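Local coordinates for ribonucleoside-diphosphate reductase, alpha chain (Actinobacillus ureae ATCC 25976, PDB 6DQX), which probably reduces ribonucleoside diphosphates to deoxyribonucleoside diphosphates, as the catalytic subunit of a class Id ribonucleotide reductase, at residues W32-Y45 / P416-S428. Numbering follows the deposited sequence.
Sequences WLNEDSRLFLQRGY and PTKSSSFILGSVS
Ile423 has the most extensive contact with 32-45, touching Trp32, Phe40, Leu41 and Tyr45. Its CD1 meets Leu41 CD2 and, 3.7 Å away, Tyr45 CE2. Its CG1 lies 3.6 Å from Phe40 CD2. Ile423 lies side by side with Trp32, and its CG2 touches Trp32 CZ3. With CG1 beside the backbone N and CG2 anti to it (chi1 -70°), the two branches part towards these different neighbours.

Aromatic contacts lie beside Ile423. The edge of Phe422 points at a face of Phe40 in a T-shaped pair, with centroids 5.5 Å apart and planes at 73°. Phe422 CZ also touches Asp36 CB. Leu424 CD1 sits over one face of Trp32 in a CH-pi contact, 3.7 Å from the centroid of the five-membered ring. Leu33 CB lies over the rim of the opposite face.

The polar link is at the helix ends. Ser37 OG donates to Ile423 O at 2.7 Å, tilted from the carbonyl plane. A water donates to both Ser37 OG and Phe422 O, making a second bridge. Ser37 N in turn donates to Asn34 OD1, 3.0 Å away, the N-cap bond of helix 35-44. Thus the first turn of this helix meets the C-terminal end of helix 418-423.

The short helices run roughly antiparallel, at 136°, with axes 10.1 Å apart at closest approach. Trp32 NE1 is hydrogen-bonded to Met80 O. Trp32 and Leu41 also pack on helices 52-67 and 89-94, while Leu424 rests on Leu351. The contact thus packs helix 35-44 against helix 418-423 and the turn after it, beside strand 347-351 of the barrel domain.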
loop_
_atom_site.group_PDB
_atom_site.type_symbol
_atom_site.label_atom_id
_atom_site.label_comp_id
_atom_site.label_asym_id
_atom_site.label_seq_id
_atom_site.Cartn_x
_atom_site.Cartn_y
_atom_site.Cartn_z
ATOM N N TRP A 32 29.999 -28.977 14.166
ATOM C CA TRP A 32 28.642 -28.504 13.892
ATOM C C TRP A 32 28.266 -28.408 12.424
ATOM O O TRP A 32 27.106 -28.584 12.072
ATOM C CB TRP A 32 28.407 -27.134 14.558
ATOM C CG TRP A 32 29.231 -25.978 14.040
ATOM C CD1 TRP A 32 30.415 -25.538 14.535
ATOM C CD2 TRP A 32 28.889 -25.077 12.983
ATOM N NE1 TRP A 32 30.839 -24.450 13.862
ATOM C CE2 TRP A 32 29.922 -24.131 12.899
ATOM C CE3 TRP A 32 27.798 -24.961 12.119
ATOM C CZ2 TRP A 32 29.919 -23.095 11.968
ATOM C CZ3 TRP A 32 27.793 -23.951 11.178
ATOM C CH2 TRP A 32 28.855 -23.013 11.113
ATOM N N LEU A 33 29.245 -28.104 11.591
ATOM C CA LEU A 33 29.071 -27.948 10.156
ATOM C C LEU A 33 29.132 -29.325 9.496
ATOM O O LEU A 33 30.094 -29.666 8.812
ATOM C CB LEU A 33 30.148 -27.005 9.621
ATOM C CG LEU A 33 30.060 -26.511 8.181
ATOM C CD1 LEU A 33 28.703 -25.897 7.902
ATOM C CD2 LEU A 33 31.159 -25.474 7.960
ATOM N N ASN A 34 28.102 -30.119 9.762
ATOM C CA ASN A 34 27.994 -31.463 9.205
ATOM C C ASN A 34 27.244 -31.372 7.874
ATOM O O ASN A 34 26.927 -30.267 7.404
ATOM C CB ASN A 34 27.325 -32.411 10.201
ATOM C CG ASN A 34 25.875 -32.091 10.469
ATOM O OD1 ASN A 34 25.288 -31.169 9.906
ATOM N ND2 ASN A 34 25.276 -32.876 11.349
ATOM N N GLU A 35 26.937 -32.519 7.274
ATOM C CA GLU A 35 26.352 -32.518 5.938
ATOM C C GLU A 35 24.951 -31.870 5.948
ATOM O O GLU A 35 24.622 -31.117 5.036
ATOM C CB GLU A 35 26.362 -33.946 5.351
ATOM C CG GLU A 35 26.083 -34.047 3.853
ATOM C CD GLU A 35 27.059 -33.264 2.990
ATOM O OE1 GLU A 35 26.605 -32.607 2.026
ATOM O OE2 GLU A 35 28.277 -33.289 3.264
ATOM N N ASP A 36 24.170 -32.108 7.005
ATOM C CA ASP A 36 22.853 -31.463 7.163
ATOM C C ASP A 36 22.967 -29.936 7.140
ATOM O O ASP A 36 22.233 -29.240 6.420
ATOM C CB ASP A 36 22.192 -31.882 8.483
ATOM C CG ASP A 36 21.758 -33.359 8.513
ATOM O OD1 ASP A 36 21.768 -34.039 7.464
ATOM O OD2 ASP A 36 21.409 -33.834 9.612
ATOM N N SER A 37 23.907 -29.419 7.930
ATOM C CA SER A 37 24.105 -27.970 8.015
ATOM C C SER A 37 24.621 -27.372 6.710
ATOM O O SER A 37 24.148 -26.324 6.280
ATOM C CB SER A 37 25.025 -27.612 9.189
ATOM O OG SER A 37 24.366 -27.922 10.400
ATOM N N ARG A 38 25.577 -28.034 6.075
ATOM C CA ARG A 38 26.072 -27.566 4.785
ATOM C C ARG A 38 24.964 -27.481 3.758
ATOM O O ARG A 38 24.860 -26.476 3.059
ATOM C CB ARG A 38 27.197 -28.463 4.250
ATOM C CG ARG A 38 28.571 -28.081 4.767
ATOM C CD ARG A 38 29.664 -28.673 3.890
ATOM N NE ARG A 38 29.647 -30.121 3.967
ATOM C CZ ARG A 38 30.105 -30.845 4.990
ATOM N NH1 ARG A 38 30.640 -30.267 6.074
ATOM N NH2 ARG A 38 30.019 -32.173 4.930
ATOM N N LEU A 39 24.143 -28.538 3.667
ATOM C CA LEU A 39 23.005 -28.558 2.722
ATOM C C LEU A 39 22.015 -27.457 3.014
ATOM O O LEU A 39 21.566 -26.750 2.101
ATOM C CB LEU A 39 22.254 -29.907 2.740
ATOM C CG LEU A 39 22.566 -30.838 1.585
ATOM C CD1 LEU A 39 24.059 -31.106 1.515
ATOM C CD2 LEU A 39 21.780 -32.125 1.728
ATOM N N PHE A 40 21.665 -27.318 4.284
ATOM C CA PHE A 40 20.736 -26.268 4.706
ATOM C C PHE A 40 21.249 -24.890 4.286
ATOM O O PHE A 40 20.522 -24.099 3.696
ATOM C CB PHE A 40 20.520 -26.326 6.217
ATOM C CG PHE A 40 19.389 -25.440 6.706
ATOM C CD1 PHE A 40 18.068 -25.869 6.628
ATOM C CD2 PHE A 40 19.644 -24.175 7.216
ATOM C CE1 PHE A 40 17.020 -25.061 7.069
ATOM C CE2 PHE A 40 18.601 -23.358 7.663
ATOM C CZ PHE A 40 17.287 -23.802 7.593
ATOM N N LEU A 41 22.523 -24.628 4.556
ATOM C CA LEU A 41 23.127 -23.341 4.214
ATOM C C LEU A 41 23.199 -23.099 2.694
ATOM O O LEU A 41 22.914 -21.997 2.214
ATOM C CB LEU A 41 24.518 -23.252 4.814
ATOM C CG LEU A 41 24.582 -23.093 6.338
ATOM C CD1 LEU A 41 26.016 -23.233 6.804
ATOM C CD2 LEU A 41 23.999 -21.757 6.780
ATOM N N GLN A 42 23.592 -24.127 1.952
ATOM C CA GLN A 42 23.636 -24.042 0.480
ATOM C C GLN A 42 22.277 -23.713 -0.109
ATOM O O GLN A 42 22.169 -22.867 -0.994
ATOM C CB GLN A 42 24.132 -25.351 -0.136
ATOM C CG GLN A 42 25.630 -25.581 -0.021
ATOM C CD GLN A 42 26.044 -26.963 -0.512
ATOM O OE1 GLN A 42 25.518 -27.465 -1.518
ATOM N NE2 GLN A 42 26.989 -27.589 0.195
ATOM N N ARG A 43 21.247 -24.387 0.391
ATOM C CA ARG A 43 19.907 -24.241 -0.141
ATOM C C ARG A 43 19.227 -22.947 0.258
ATOM O O ARG A 43 18.387 -22.457 -0.485
ATOM C CB ARG A 43 19.045 -25.427 0.271
ATOM C CG ARG A 43 19.497 -26.689 -0.414
ATOM C CD ARG A 43 18.798 -27.903 0.127
ATOM N NE ARG A 43 19.000 -29.030 -0.774
ATOM C CZ ARG A 43 18.375 -30.201 -0.675
ATOM N NH1 ARG A 43 17.493 -30.429 0.299
ATOM N NH2 ARG A 43 18.635 -31.154 -1.565
ATOM N N GLY A 44 19.586 -22.406 1.420
ATOM C CA GLY A 44 18.946 -21.211 1.967
ATOM C C GLY A 44 19.697 -19.898 1.779
ATOM O O GLY A 44 19.113 -18.911 1.326
ATOM N N TYR A 45 20.976 -19.873 2.153
ATOM C CA TYR A 45 21.688 -18.600 2.406
ATOM C C TYR A 45 22.864 -18.282 1.517
ATOM O O TYR A 45 23.146 -17.102 1.306
ATOM C CB TYR A 45 22.195 -18.523 3.858
ATOM C CG TYR A 45 21.181 -18.827 4.941
ATOM C CD1 TYR A 45 19.811 -18.604 4.761
ATOM C CD2 TYR A 45 21.599 -19.301 6.177
ATOM C CE1 TYR A 45 18.894 -18.902 5.760
ATOM C CE2 TYR A 45 20.687 -19.578 7.188
ATOM C CZ TYR A 45 19.341 -19.389 6.969
ATOM O OH TYR A 45 18.434 -19.678 7.954
ATOM N N PRO A 416 13.952 -16.039 18.874
ATOM C CA PRO A 416 13.787 -17.453 18.555
ATOM C C PRO A 416 14.950 -17.896 17.668
ATOM O O PRO A 416 15.536 -17.074 16.966
ATOM C CB PRO A 416 12.466 -17.480 17.754
ATOM C CG PRO A 416 11.829 -16.153 17.994
ATOM C CD PRO A 416 12.970 -15.212 18.138
ATOM N N THR A 417 15.341 -19.152 17.730
ATOM C CA THR A 417 16.537 -19.589 16.975
ATOM C C THR A 417 16.313 -20.955 16.310
ATOM O O THR A 417 17.238 -21.754 16.236
ATOM C CB THR A 417 17.813 -19.671 17.864
ATOM O OG1 THR A 417 17.660 -20.712 18.814
ATOM C CG2 THR A 417 18.127 -18.383 18.570
ATOM N N LYS A 418 15.114 -21.219 15.789
ATOM C CA LYS A 418 14.808 -22.588 15.326
ATOM C C LYS A 418 15.767 -23.048 14.210
ATOM O O LYS A 418 16.388 -24.099 14.322
ATOM C CB LYS A 418 13.344 -22.725 14.889
ATOM C CG LYS A 418 12.324 -22.493 16.005
ATOM C CD LYS A 418 12.302 -23.584 17.065
ATOM C CE LYS A 418 11.570 -23.142 18.337
ATOM N NZ LYS A 418 10.094 -23.002 18.208
ATOM N N SER A 419 15.943 -22.235 13.173
ATOM C CA SER A 419 16.861 -22.593 12.085
ATOM C C SER A 419 18.312 -22.485 12.519
ATOM O O SER A 419 19.145 -23.331 12.165
ATOM C CB SER A 419 16.599 -21.730 10.846
ATOM O OG SER A 419 15.259 -21.928 10.412
ATOM N N SER A 420 18.624 -21.443 13.293
ATOM C CA SER A 420 19.983 -21.233 13.753
ATOM C C SER A 420 20.456 -22.373 14.664
ATOM O O SER A 420 21.596 -22.801 14.561
ATOM C CB SER A 420 20.112 -19.892 14.472
ATOM O OG SER A 420 19.744 -18.835 13.613
ATOM N N SER A 421 19.559 -22.884 15.503
ATOM C CA SER A 421 19.859 -24.026 16.373
ATOM C C SER A 421 20.102 -25.296 15.560
ATOM O O SER A 421 21.001 -26.090 15.872
ATOM C CB SER A 421 18.721 -24.262 17.377
ATOM O OG SER A 421 18.823 -23.342 18.442
ATOM N N PHE A 422 19.301 -25.489 14.517
ATOM C CA PHE A 422 19.515 -26.616 13.609
ATOM C C PHE A 422 20.931 -26.570 13.014
ATOM O O PHE A 422 21.674 -27.537 13.124
ATOM C CB PHE A 422 18.473 -26.637 12.493
ATOM C CG PHE A 422 18.669 -27.775 11.521
ATOM C CD1 PHE A 422 18.557 -29.092 11.954
ATOM C CD2 PHE A 422 18.997 -27.527 10.189
ATOM C CE1 PHE A 422 18.747 -30.155 11.072
ATOM C CE2 PHE A 422 19.184 -28.579 9.304
ATOM C CZ PHE A 422 19.062 -29.894 9.746
ATOM N N ILE A 423 21.289 -25.424 12.442
ATOM C CA ILE A 423 22.596 -25.220 11.803
ATOM C C ILE A 423 23.732 -25.541 12.784
ATOM O O ILE A 423 24.694 -26.233 12.438
ATOM C CB ILE A 423 22.725 -23.789 11.237
ATOM C CG1 ILE A 423 21.813 -23.593 10.005
ATOM C CG2 ILE A 423 24.171 -23.436 10.871
ATOM C CD1 ILE A 423 21.589 -22.149 9.619
ATOM N N LEU A 424 23.587 -25.070 14.020
ATOM C CA LEU A 424 24.642 -25.201 15.033
ATOM C C LEU A 424 24.507 -26.461 15.884
ATOM O O LEU A 424 24.304 -26.410 17.102
ATOM C CB LEU A 424 24.705 -23.915 15.878
ATOM C CG LEU A 424 26.020 -23.684 16.612
ATOM C CD1 LEU A 424 27.147 -23.442 15.623
ATOM C CD2 LEU A 424 25.890 -22.497 17.560
ATOM N N GLY A 425 24.659 -27.614 15.229
ATOM C CA GLY A 425 24.695 -28.891 15.935
ATOM C C GLY A 425 23.368 -29.414 16.432
ATOM O O GLY A 425 23.356 -30.233 17.341
ATOM N N SER A 426 22.253 -28.915 15.880
ATOM C CA SER A 426 20.908 -29.284 16.345
ATOM C C SER A 426 20.722 -29.091 17.867
ATOM O O SER A 426 20.060 -29.870 18.523
ATOM C CB SER A 426 20.546 -30.719 15.933
ATOM O OG SER A 426 20.430 -30.778 14.540
ATOM N N VAL A 427 21.307 -28.032 18.406
ATOM C CA VAL A 427 21.075 -27.696 19.826
ATOM C C VAL A 427 19.669 -27.173 20.067
ATOM O O VAL A 427 18.902 -26.897 19.126
ATOM C CB VAL A 427 22.121 -26.708 20.402
ATOM C CG1 VAL A 427 23.496 -27.347 20.388
ATOM C CG2 VAL A 427 22.090 -25.361 19.705
ATOM N N SER A 428 19.297 -27.090 21.341
ATOM C CA SER A 428 17.976 -26.667 21.714
ATOM C C SER A 428 17.765 -25.208 21.273
ATOM O O SER A 428 18.697 -24.415 21.195
ATOM C CB SER A 428 17.746 -26.834 23.232
ATOM O OG SER A 428 18.713 -26.091 23.946
HETATM O O HOH W 1 22.600 -29.868 11.896
#